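Local structure of tumor necrosis factor receptor superfamily member 11B (Homo sapiens, 3URF) at residues G127-E132 with R140-C145. The protein acts as a secreted decoy receptor for the cytokine RANKL (TNFSF11), neutralising its drive to osteoclast formation and so restraining bone resorption. Residues are numbered along the deposited sequence; the frame is centred on the assembly and turned at random.
Sequences GFFSNE and RKHTNC
The imidazole of His-142 lies with one face over the peptide link between Gly-127 and Phe-128: Gly-127 C sits 3.3 Å above the ring plane and Phe-128 N a little higher, both displaced toward the rim. Its CG stands beside the backbone N, anti to the carbonyl carbon (chi1 -69°). A water in the ring plane meets NE2 and accepts the N-H of Gly-127, while the backbone N of His-142 gives a straight hydrogen bond of 3.0 Å to Gly-127 O, which it approaches from above the carbonyl plane. An alanine in place of His-142 would probably leave this peptide without its flat cover and the water without its partner NE2. Strands 128-129 and 140-141 form a short antiparallel hairpin in the fourth TNFR cysteine-rich repeat; Cys-145, just beyond it, is disulfide-bonded to Cys-164. Phe-129 and Arg-140 are the hydrogen-bonded pair, linked by Phe-129 N to Arg-140 O at 3.0 Å and Arg-140 N to Phe-129 O at 3.1 Å. The Phe-129 ring, its CG set between backbone N and carbonyl carbon, takes Lys-141 O at its edge. It runs nearly parallel to the His-142 ring but slid apart, with planes at 19° and little overlap. On the other side of the sheet the Phe-128 ring lies obliquely across Lys-141, its non-hydrogen-bonded partner, with CZ near the aliphatic CE. At the far end Glu-132 OE1 and Arg-140 NH1 make a long salt bridge of 3.8 Å, carboxylate and guanidinium turned 47° apart.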
loop_
_atom_site.group_PDB
_atom_site.type_symbol
_atom_site.label_atom_id
_atom_site.label_comp_id
_atom_site.label_asym_id
_atom_site.label_seq_id
_atom_site.Cartn_x
_atom_site.Cartn_y
_atom_site.Cartn_z
ATOM N N GLY B 127 35.387 37.216 12.746
ATOM C CA GLY B 127 35.254 37.942 13.995
ATOM C C GLY B 127 34.264 37.345 14.981
ATOM O O GLY B 127 33.889 38.001 15.954
ATOM N N PHE B 128 33.839 36.107 14.734
ATOM C CA PHE B 128 32.938 35.400 15.644
ATOM C C PHE B 128 33.435 33.991 15.910
ATOM O O PHE B 128 34.444 33.561 15.354
ATOM C CB PHE B 128 31.527 35.332 15.073
ATOM C CG PHE B 128 30.822 36.650 15.052
ATOM C CD1 PHE B 128 29.974 37.008 16.084
ATOM C CD2 PHE B 128 31.012 37.537 14.002
ATOM C CE1 PHE B 128 29.319 38.229 16.072
ATOM C CE2 PHE B 128 30.364 38.759 13.983
ATOM C CZ PHE B 128 29.517 39.107 15.022
ATOM N N PHE B 129 32.714 33.266 16.754
ATOM C CA PHE B 129 33.139 31.928 17.125
ATOM C C PHE B 129 32.089 31.206 17.981
ATOM O O PHE B 129 31.116 31.823 18.444
ATOM C CB PHE B 129 34.467 32.009 17.890
ATOM C CG PHE B 129 34.306 32.402 19.328
ATOM C CD1 PHE B 129 34.451 31.460 20.342
ATOM C CD2 PHE B 129 33.984 33.712 19.671
ATOM C CE1 PHE B 129 34.294 31.820 21.672
ATOM C CE2 PHE B 129 33.822 34.083 21.005
ATOM C CZ PHE B 129 33.976 33.136 22.004
ATOM N N SER B 130 32.296 29.898 18.155
ATOM C CA SER B 130 31.654 29.106 19.209
ATOM C C SER B 130 32.549 27.926 19.597
ATOM O O SER B 130 32.981 27.165 18.732
ATOM C CB SER B 130 30.262 28.615 18.782
ATOM O OG SER B 130 30.113 28.699 17.379
ATOM N N ASN B 131 32.824 27.777 20.892
ATOM C CA ASN B 131 33.697 26.698 21.368
ATOM C C ASN B 131 33.015 25.325 21.531
ATOM O O ASN B 131 33.664 24.346 21.905
ATOM C CB ASN B 131 34.429 27.104 22.665
ATOM C CG ASN B 131 33.477 27.392 23.829
ATOM O OD1 ASN B 131 32.378 26.836 23.902
ATOM N ND2 ASN B 131 33.906 28.257 24.754
ATOM N N GLU B 132 31.719 25.241 21.233
ATOM C CA GLU B 132 30.955 24.041 21.578
ATOM C C GLU B 132 29.972 23.541 20.527
ATOM O O GLU B 132 29.674 24.219 19.538
ATOM C CB GLU B 132 30.182 24.284 22.867
ATOM C CG GLU B 132 29.249 25.471 22.777
ATOM C CD GLU B 132 28.598 25.783 24.100
ATOM O OE1 GLU B 132 28.024 26.887 24.239
ATOM O OE2 GLU B 132 28.672 24.918 25.002
ATOM N N ARG B 140 28.998 33.899 19.271
ATOM C CA ARG B 140 29.424 35.040 20.083
ATOM C C ARG B 140 30.627 35.717 19.416
ATOM O O ARG B 140 31.471 35.051 18.809
ATOM C CB ARG B 140 29.754 34.594 21.519
ATOM C CG ARG B 140 28.516 34.306 22.382
ATOM C CD ARG B 140 28.699 33.095 23.310
ATOM N NE ARG B 140 27.434 32.671 23.918
ATOM C CZ ARG B 140 27.247 31.500 24.524
ATOM N NH1 ARG B 140 28.243 30.622 24.606
ATOM N NH2 ARG B 140 26.062 31.197 25.045
ATOM N N LYS B 141 30.707 37.037 19.501
ATOM C CA LYS B 141 31.785 37.725 18.803
ATOM C C LYS B 141 33.084 37.762 19.609
ATOM O O LYS B 141 33.060 37.749 20.839
ATOM C CB LYS B 141 31.351 39.123 18.368
ATOM C CG LYS B 141 31.885 40.247 19.205
ATOM C CD LYS B 141 31.561 41.582 18.550
ATOM C CE LYS B 141 32.098 41.657 17.125
ATOM N NZ LYS B 141 31.824 42.979 16.485
ATOM N N HIS B 142 34.216 37.780 18.910
ATOM C CA HIS B 142 35.510 37.792 19.578
ATOM C C HIS B 142 35.477 38.864 20.645
ATOM O O HIS B 142 35.129 40.009 20.370
ATOM C CB HIS B 142 36.646 38.082 18.589
ATOM C CG HIS B 142 36.893 36.983 17.606
ATOM N ND1 HIS B 142 36.753 35.649 17.927
ATOM C CD2 HIS B 142 37.269 37.019 16.306
ATOM C CE1 HIS B 142 37.027 34.912 16.865
ATOM N NE2 HIS B 142 37.342 35.719 15.868
ATOM N N THR B 143 35.818 38.500 21.871
ATOM C CA THR B 143 35.932 39.513 22.902
ATOM C C THR B 143 37.068 40.489 22.537
ATOM O O THR B 143 38.194 40.074 22.240
ATOM C CB THR B 143 36.149 38.881 24.289
ATOM O OG1 THR B 143 36.702 39.859 25.181
ATOM C CG2 THR B 143 37.096 37.718 24.191
ATOM N N ASN B 144 36.767 41.785 22.522
ATOM C CA ASN B 144 37.796 42.762 22.182
ATOM C C ASN B 144 38.710 43.084 23.359
ATOM O O ASN B 144 38.515 44.075 24.063
ATOM C CB ASN B 144 37.206 44.043 21.591
ATOM C CG ASN B 144 38.285 45.032 21.162
ATOM O OD1 ASN B 144 38.312 46.177 21.614
ATOM N ND2 ASN B 144 39.194 44.579 20.301
ATOM N N CYS B 145 39.701 42.223 23.572
ATOM C CA CYS B 145 40.704 42.453 24.592
ATOM C C CYS B 145 41.292 43.806 24.307
ATOM O O CYS B 145 41.362 44.675 25.193
ATOM C CB CYS B 145 41.802 41.404 24.483
ATOM S SG CYS B 145 41.279 39.739 24.935
HETATM O O HOH W 1 37.515 35.272 12.832
#